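Local coordinates for Non-structural protein 3 (Porcine deltacoronavirus, PDB 6LN0) that is a multidomain coronavirus protein that joins a macro domain to a papain-like protease region carrying a bound zinc ion, and probably cleaves the viral polyprotein, at residues 241-253 and 284-296. Numbering follows the deposited sequence.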
loop_
_atom_site.group_PDB
_atom_site.type_symbol
_atom_site.label_atom_id
_atom_site.label_comp_id
_atom_site.label_asym_id
_atom_site.label_seq_id
_atom_site.Cartn_x
_atom_site.Cartn_y
_atom_site.Cartn_z
ATOM N N LYS A 241 -20.840 -7.155 10.064
ATOM C CA LYS A 241 -21.561 -7.608 11.253
ATOM C C LYS A 241 -22.292 -8.908 10.933
ATOM O O LYS A 241 -22.986 -9.001 9.916
ATOM C CB LYS A 241 -22.534 -6.530 11.752
ATOM C CG LYS A 241 -21.865 -5.145 11.989
ATOM C CD LYS A 241 -22.615 -4.282 13.033
ATOM C CE LYS A 241 -22.180 -2.801 13.006
ATOM N NZ LYS A 241 -21.279 -2.390 14.145
ATOM N N TRP A 242 -22.101 -9.921 11.771
ATOM C CA TRP A 242 -22.805 -11.190 11.640
ATOM C C TRP A 242 -23.520 -11.519 12.937
ATOM O O TRP A 242 -23.221 -10.963 13.996
ATOM C CB TRP A 242 -21.874 -12.365 11.335
ATOM C CG TRP A 242 -20.887 -12.194 10.238
ATOM C CD1 TRP A 242 -19.566 -11.890 10.378
ATOM C CD2 TRP A 242 -21.112 -12.379 8.830
ATOM N NE1 TRP A 242 -18.962 -11.856 9.148
ATOM C CE2 TRP A 242 -19.887 -12.150 8.181
ATOM C CE3 TRP A 242 -22.226 -12.704 8.059
ATOM C CZ2 TRP A 242 -19.746 -12.231 6.798
ATOM C CZ3 TRP A 242 -22.085 -12.782 6.684
ATOM C CH2 TRP A 242 -20.855 -12.551 6.069
ATOM N N VAL A 243 -24.439 -12.480 12.858
ATOM C CA VAL A 243 -25.086 -13.037 14.039
ATOM C C VAL A 243 -24.766 -14.528 14.108
ATOM O O VAL A 243 -24.965 -15.262 13.128
ATOM C CB VAL A 243 -26.606 -12.781 14.008
ATOM C CG1 VAL A 243 -27.374 -13.830 14.833
ATOM C CG2 VAL A 243 -26.919 -11.336 14.459
ATOM N N VAL A 244 -24.249 -14.971 15.254
ATOM C CA VAL A 244 -24.064 -16.392 15.512
ATOM C C VAL A 244 -24.949 -16.791 16.687
ATOM O O VAL A 244 -25.362 -15.957 17.498
ATOM C CB VAL A 244 -22.594 -16.777 15.778
ATOM C CG1 VAL A 244 -21.863 -16.963 14.463
ATOM C CG2 VAL A 244 -21.925 -15.736 16.656
ATOM N N SER A 245 -25.195 -18.096 16.797
ATOM C CA SER A 245 -26.353 -18.599 17.535
ATOM C C SER A 245 -26.134 -20.066 17.877
ATOM O O SER A 245 -25.911 -20.868 16.966
ATOM C CB SER A 245 -27.607 -18.425 16.673
ATOM O OG SER A 245 -28.745 -18.920 17.325
ATOM N N ARG A 246 -26.198 -20.418 19.171
ATOM C CA ARG A 246 -26.180 -21.825 19.573
ATOM C C ARG A 246 -27.454 -22.521 19.102
ATOM O O ARG A 246 -28.561 -22.059 19.381
ATOM C CB ARG A 246 -26.046 -21.974 21.095
ATOM C CG ARG A 246 -24.857 -21.248 21.754
ATOM C CD ARG A 246 -23.521 -22.024 21.670
ATOM N NE ARG A 246 -23.672 -23.458 21.923
ATOM C CZ ARG A 246 -22.820 -24.397 21.503
ATOM N NH1 ARG A 246 -21.736 -24.069 20.803
ATOM N NH2 ARG A 246 -23.058 -25.675 21.780
ATOM N N THR A 247 -27.302 -23.628 18.378
ATOM C CA THR A 247 -28.433 -24.342 17.790
ATOM C C THR A 247 -27.968 -25.749 17.457
ATOM O O THR A 247 -26.887 -25.915 16.884
ATOM C CB THR A 247 -28.943 -23.658 16.507
ATOM O OG1 THR A 247 -28.816 -22.239 16.626
ATOM C CG2 THR A 247 -30.398 -23.991 16.250
ATOM N N ASN A 248 -28.777 -26.751 17.803
ATOM C CA ASN A 248 -28.441 -28.153 17.532
ATOM C C ASN A 248 -27.052 -28.520 18.049
ATOM O O ASN A 248 -26.288 -29.227 17.388
ATOM C CB ASN A 248 -28.533 -28.477 16.042
ATOM C CG ASN A 248 -29.810 -27.983 15.420
ATOM O OD1 ASN A 248 -30.211 -26.850 15.643
ATOM N ND2 ASN A 248 -30.458 -28.835 14.623
ATOM N N GLY A 249 -26.705 -28.019 19.230
ATOM C CA GLY A 249 -25.417 -28.330 19.822
ATOM C C GLY A 249 -24.219 -27.601 19.248
ATOM O O GLY A 249 -23.127 -27.725 19.812
ATOM N N LEU A 250 -24.371 -26.844 18.156
ATOM C CA LEU A 250 -23.263 -26.124 17.542
ATOM C C LEU A 250 -23.568 -24.631 17.441
ATOM O O LEU A 250 -24.730 -24.220 17.354
ATOM C CB LEU A 250 -22.956 -26.686 16.149
ATOM C CG LEU A 250 -24.091 -26.810 15.142
ATOM C CD1 LEU A 250 -24.330 -25.483 14.450
ATOM C CD2 LEU A 250 -23.749 -27.872 14.116
ATOM N N MET A 251 -22.514 -23.816 17.418
ATOM C CA MET A 251 -22.665 -22.377 17.180
ATOM C C MET A 251 -22.829 -22.143 15.678
ATOM O O MET A 251 -21.919 -22.424 14.896
ATOM C CB MET A 251 -21.472 -21.615 17.755
ATOM C CG MET A 251 -21.620 -20.095 17.696
ATOM S SD MET A 251 -22.768 -19.389 18.912
ATOM C CE MET A 251 -21.752 -19.355 20.379
ATOM N N HIS A 252 -24.000 -21.668 15.270
ATOM C CA HIS A 252 -24.383 -21.550 13.871
ATOM C C HIS A 252 -24.243 -20.113 13.395
ATOM O O HIS A 252 -24.467 -19.163 14.148
ATOM C CB HIS A 252 -25.834 -21.999 13.659
ATOM C CG HIS A 252 -26.356 -21.749 12.275
ATOM N ND1 HIS A 252 -25.948 -22.483 11.181
ATOM C CD2 HIS A 252 -27.259 -20.855 11.806
ATOM C CE1 HIS A 252 -26.568 -22.049 10.097
ATOM N NE2 HIS A 252 -27.367 -21.057 10.447
ATOM N N LEU A 253 -23.921 -19.958 12.122
ATOM C CA LEU A 253 -23.751 -18.639 11.536
ATOM C C LEU A 253 -25.026 -18.315 10.777
ATOM O O LEU A 253 -25.258 -18.863 9.695
ATOM C CB LEU A 253 -22.525 -18.586 10.628
ATOM C CG LEU A 253 -22.239 -17.250 9.940
ATOM C CD1 LEU A 253 -21.606 -16.256 10.897
ATOM C CD2 LEU A 253 -21.352 -17.448 8.739
ATOM N N TYR A 284 -11.017 -19.140 15.979
ATOM C CA TYR A 284 -12.153 -20.043 16.114
ATOM C C TYR A 284 -12.761 -19.960 17.503
ATOM O O TYR A 284 -13.986 -19.945 17.645
ATOM C CB TYR A 284 -11.699 -21.453 15.795
ATOM C CG TYR A 284 -12.719 -22.533 15.911
ATOM C CD1 TYR A 284 -13.868 -22.524 15.135
ATOM C CD2 TYR A 284 -12.498 -23.619 16.750
ATOM C CE1 TYR A 284 -14.787 -23.566 15.219
ATOM C CE2 TYR A 284 -13.405 -24.662 16.834
ATOM C CZ TYR A 284 -14.543 -24.633 16.073
ATOM O OH TYR A 284 -15.448 -25.666 16.173
ATOM N N ARG A 285 -11.926 -19.855 18.537
ATOM C CA ARG A 285 -12.484 -19.692 19.873
ATOM C C ARG A 285 -13.194 -18.343 20.026
ATOM O O ARG A 285 -14.128 -18.231 20.825
ATOM C CB ARG A 285 -11.392 -19.916 20.925
ATOM C CG ARG A 285 -11.052 -21.419 21.069
ATOM C CD ARG A 285 -10.244 -21.777 22.322
ATOM N NE ARG A 285 -9.013 -20.994 22.447
ATOM C CZ ARG A 285 -7.940 -21.388 23.133
ATOM N NH1 ARG A 285 -7.940 -22.564 23.745
ATOM N NH2 ARG A 285 -6.864 -20.610 23.201
ATOM N N GLU A 286 -12.834 -17.327 19.234
ATOM C CA GLU A 286 -13.676 -16.134 19.193
ATOM C C GLU A 286 -15.053 -16.473 18.639
ATOM O O GLU A 286 -16.076 -16.223 19.284
ATOM C CB GLU A 286 -13.025 -15.031 18.361
ATOM C CG GLU A 286 -11.941 -14.314 19.100
ATOM C CD GLU A 286 -11.276 -13.209 18.288
ATOM O OE1 GLU A 286 -11.903 -12.659 17.347
ATOM O OE2 GLU A 286 -10.115 -12.880 18.616
ATOM N N TYR A 287 -15.093 -17.037 17.432
ATOM C CA TYR A 287 -16.362 -17.416 16.819
ATOM C C TYR A 287 -17.221 -18.231 17.779
ATOM O O TYR A 287 -18.413 -17.952 17.954
ATOM C CB TYR A 287 -16.091 -18.198 15.530
ATOM C CG TYR A 287 -17.304 -18.833 14.871
ATOM C CD1 TYR A 287 -17.791 -20.078 15.284
ATOM C CD2 TYR A 287 -17.939 -18.212 13.809
ATOM C CE1 TYR A 287 -18.891 -20.654 14.669
ATOM C CE2 TYR A 287 -19.031 -18.798 13.189
ATOM C CZ TYR A 287 -19.496 -20.001 13.623
ATOM O OH TYR A 287 -20.584 -20.553 12.996
ATOM N N LEU A 288 -16.629 -19.242 18.421
ATOM C CA LEU A 288 -17.411 -20.102 19.304
ATOM C C LEU A 288 -17.942 -19.362 20.524
ATOM O O LEU A 288 -18.793 -19.910 21.236
ATOM C CB LEU A 288 -16.582 -21.301 19.762
ATOM C CG LEU A 288 -16.434 -22.483 18.802
ATOM C CD1 LEU A 288 -15.687 -23.628 19.494
ATOM C CD2 LEU A 288 -17.770 -22.959 18.245
ATOM N N ASN A 289 -17.472 -18.140 20.775
ATOM C CA ASN A 289 -17.921 -17.349 21.910
ATOM C C ASN A 289 -18.742 -16.129 21.511
ATOM O O ASN A 289 -19.130 -15.355 22.389
ATOM C CB ASN A 289 -16.716 -16.913 22.753
ATOM C CG ASN A 289 -16.160 -18.049 23.593
ATOM O OD1 ASN A 289 -16.698 -19.160 23.589
ATOM N ND2 ASN A 289 -15.083 -17.781 24.312
ATOM N N GLY A 290 -19.011 -15.927 20.223
ATOM C CA GLY A 290 -19.859 -14.837 19.779
ATOM C C GLY A 290 -19.182 -13.763 18.956
ATOM O O GLY A 290 -19.853 -12.786 18.596
ATOM N N ASN A 291 -17.873 -13.893 18.653
ATOM C CA ASN A 291 -17.150 -12.956 17.787
ATOM C C ASN A 291 -16.825 -13.608 16.455
ATOM O O ASN A 291 -15.658 -13.921 16.187
ATOM C CB ASN A 291 -15.828 -12.489 18.390
ATOM C CG ASN A 291 -15.977 -11.949 19.770
ATOM O OD1 ASN A 291 -16.992 -12.180 20.427
ATOM N ND2 ASN A 291 -14.952 -11.211 20.234
ATOM N N PRO A 292 -17.807 -13.789 15.576
ATOM C CA PRO A 292 -17.539 -14.497 14.323
ATOM C C PRO A 292 -16.681 -13.716 13.332
ATOM O O PRO A 292 -16.331 -14.259 12.274
ATOM C CB PRO A 292 -18.944 -14.721 13.768
ATOM C CG PRO A 292 -19.702 -13.510 14.254
ATOM C CD PRO A 292 -19.118 -13.120 15.576
ATOM N N ASN A 293 -16.309 -12.478 13.633
ATOM C CA ASN A 293 -15.865 -11.579 12.576
ATOM C C ASN A 293 -14.532 -12.014 11.978
ATOM O O ASN A 293 -14.407 -12.146 10.756
ATOM C CB ASN A 293 -15.789 -10.152 13.107
ATOM C CG ASN A 293 -17.135 -9.470 13.084
ATOM O OD1 ASN A 293 -18.166 -10.100 13.317
ATOM N ND2 ASN A 293 -17.137 -8.176 12.785
ATOM N N ARG A 294 -13.530 -12.258 12.813
ATOM C CA ARG A 294 -12.217 -12.563 12.259
ATOM C C ARG A 294 -12.225 -13.911 11.544
ATOM O O ARG A 294 -11.779 -14.020 10.391
ATOM C CB ARG A 294 -11.169 -12.506 13.369
ATOM C CG ARG A 294 -10.917 -11.070 13.814
ATOM C CD ARG A 294 -10.171 -10.960 15.131
ATOM N NE ARG A 294 -8.735 -11.106 14.933
ATOM C CZ ARG A 294 -7.945 -11.921 15.639
ATOM N NH1 ARG A 294 -8.440 -12.659 16.619
ATOM N NH2 ARG A 294 -6.644 -11.997 15.363
ATOM N N PHE A 295 -12.772 -14.939 12.203
ATOM C CA PHE A 295 -12.782 -16.290 11.648
ATOM C C PHE A 295 -13.483 -16.334 10.301
ATOM O O PHE A 295 -12.983 -16.947 9.355
ATOM C CB PHE A 295 -13.465 -17.222 12.643
ATOM C CG PHE A 295 -13.398 -18.672 12.285
ATOM C CD1 PHE A 295 -12.180 -19.280 12.018
ATOM C CD2 PHE A 295 -14.545 -19.448 12.273
ATOM C CE1 PHE A 295 -12.102 -20.628 11.723
ATOM C CE2 PHE A 295 -14.483 -20.816 11.981
ATOM C CZ PHE A 295 -13.264 -21.405 11.706
ATOM N N VAL A 296 -14.629 -15.669 10.187
ATOM C CA VAL A 296 -15.378 -15.655 8.934
ATOM C C VAL A 296 -14.632 -14.880 7.862
ATOM O O VAL A 296 -14.621 -15.270 6.685
ATOM C CB VAL A 296 -16.785 -15.068 9.168
ATOM C CG1 VAL A 296 -17.469 -14.855 7.855
ATOM C CG2 VAL A 296 -17.623 -16.025 10.031
#
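Apolar side chains of a two-stranded antiparallel hairpin, Val244, Met251 and Leu253, with Trp242 from the loop leading into it, pack on the turn between helices 278-287 and 293-302 and on the flanking helix residues Tyr287 and Val296, in the papain-like protease region. Tyr287 reaches the hairpin among Val244, Met251 and Leu253. A chi1 of 172° swings the ring away from its own N, and OH donates to Met251 O at 3.0 Å from above the carbonyl plane. The same carbonyl also accepts from Gln270. Tyrosine suits this buried place, giving an apolar ring to its neighbours and a hydroxyl to the strand: Val244 CG1 lies 3.6 Å from Tyr287 CE2, while Met251 CG passes near CE1. The flexible methionine chain bends at chi2 and chi3, bringing CE to the backbone carbonyl of Leu288, whose CD2 meets Met251 CB at 4.0 Å.

Gly290, at positive phi (114°), closes the helix in a Schellman motif; a side chain here would press against the preceding carbonyl O, so glycine fits. Val244 CG2 rests 3.9 Å from Gly290 CA. Pro292 then turns its ring to the hairpin, CB against Val244 CG1 and CG 3.8 Å from Trp242 CB. Val296 CG1 approaches the broad indole obliquely, 3.6 Å from Trp242 CZ2, while Asn293 OD1 lies at its edge. Val296 CG2 meets Leu253 CD1 tip to tip at 4.1 Å.

Asn293 ND2 bonds to Cys238 O, just beyond helix 228-237, and Leu250 and Leu288 both touch Gln270 of helix 260-270, so hairpin and turn share that helix as a neighbour.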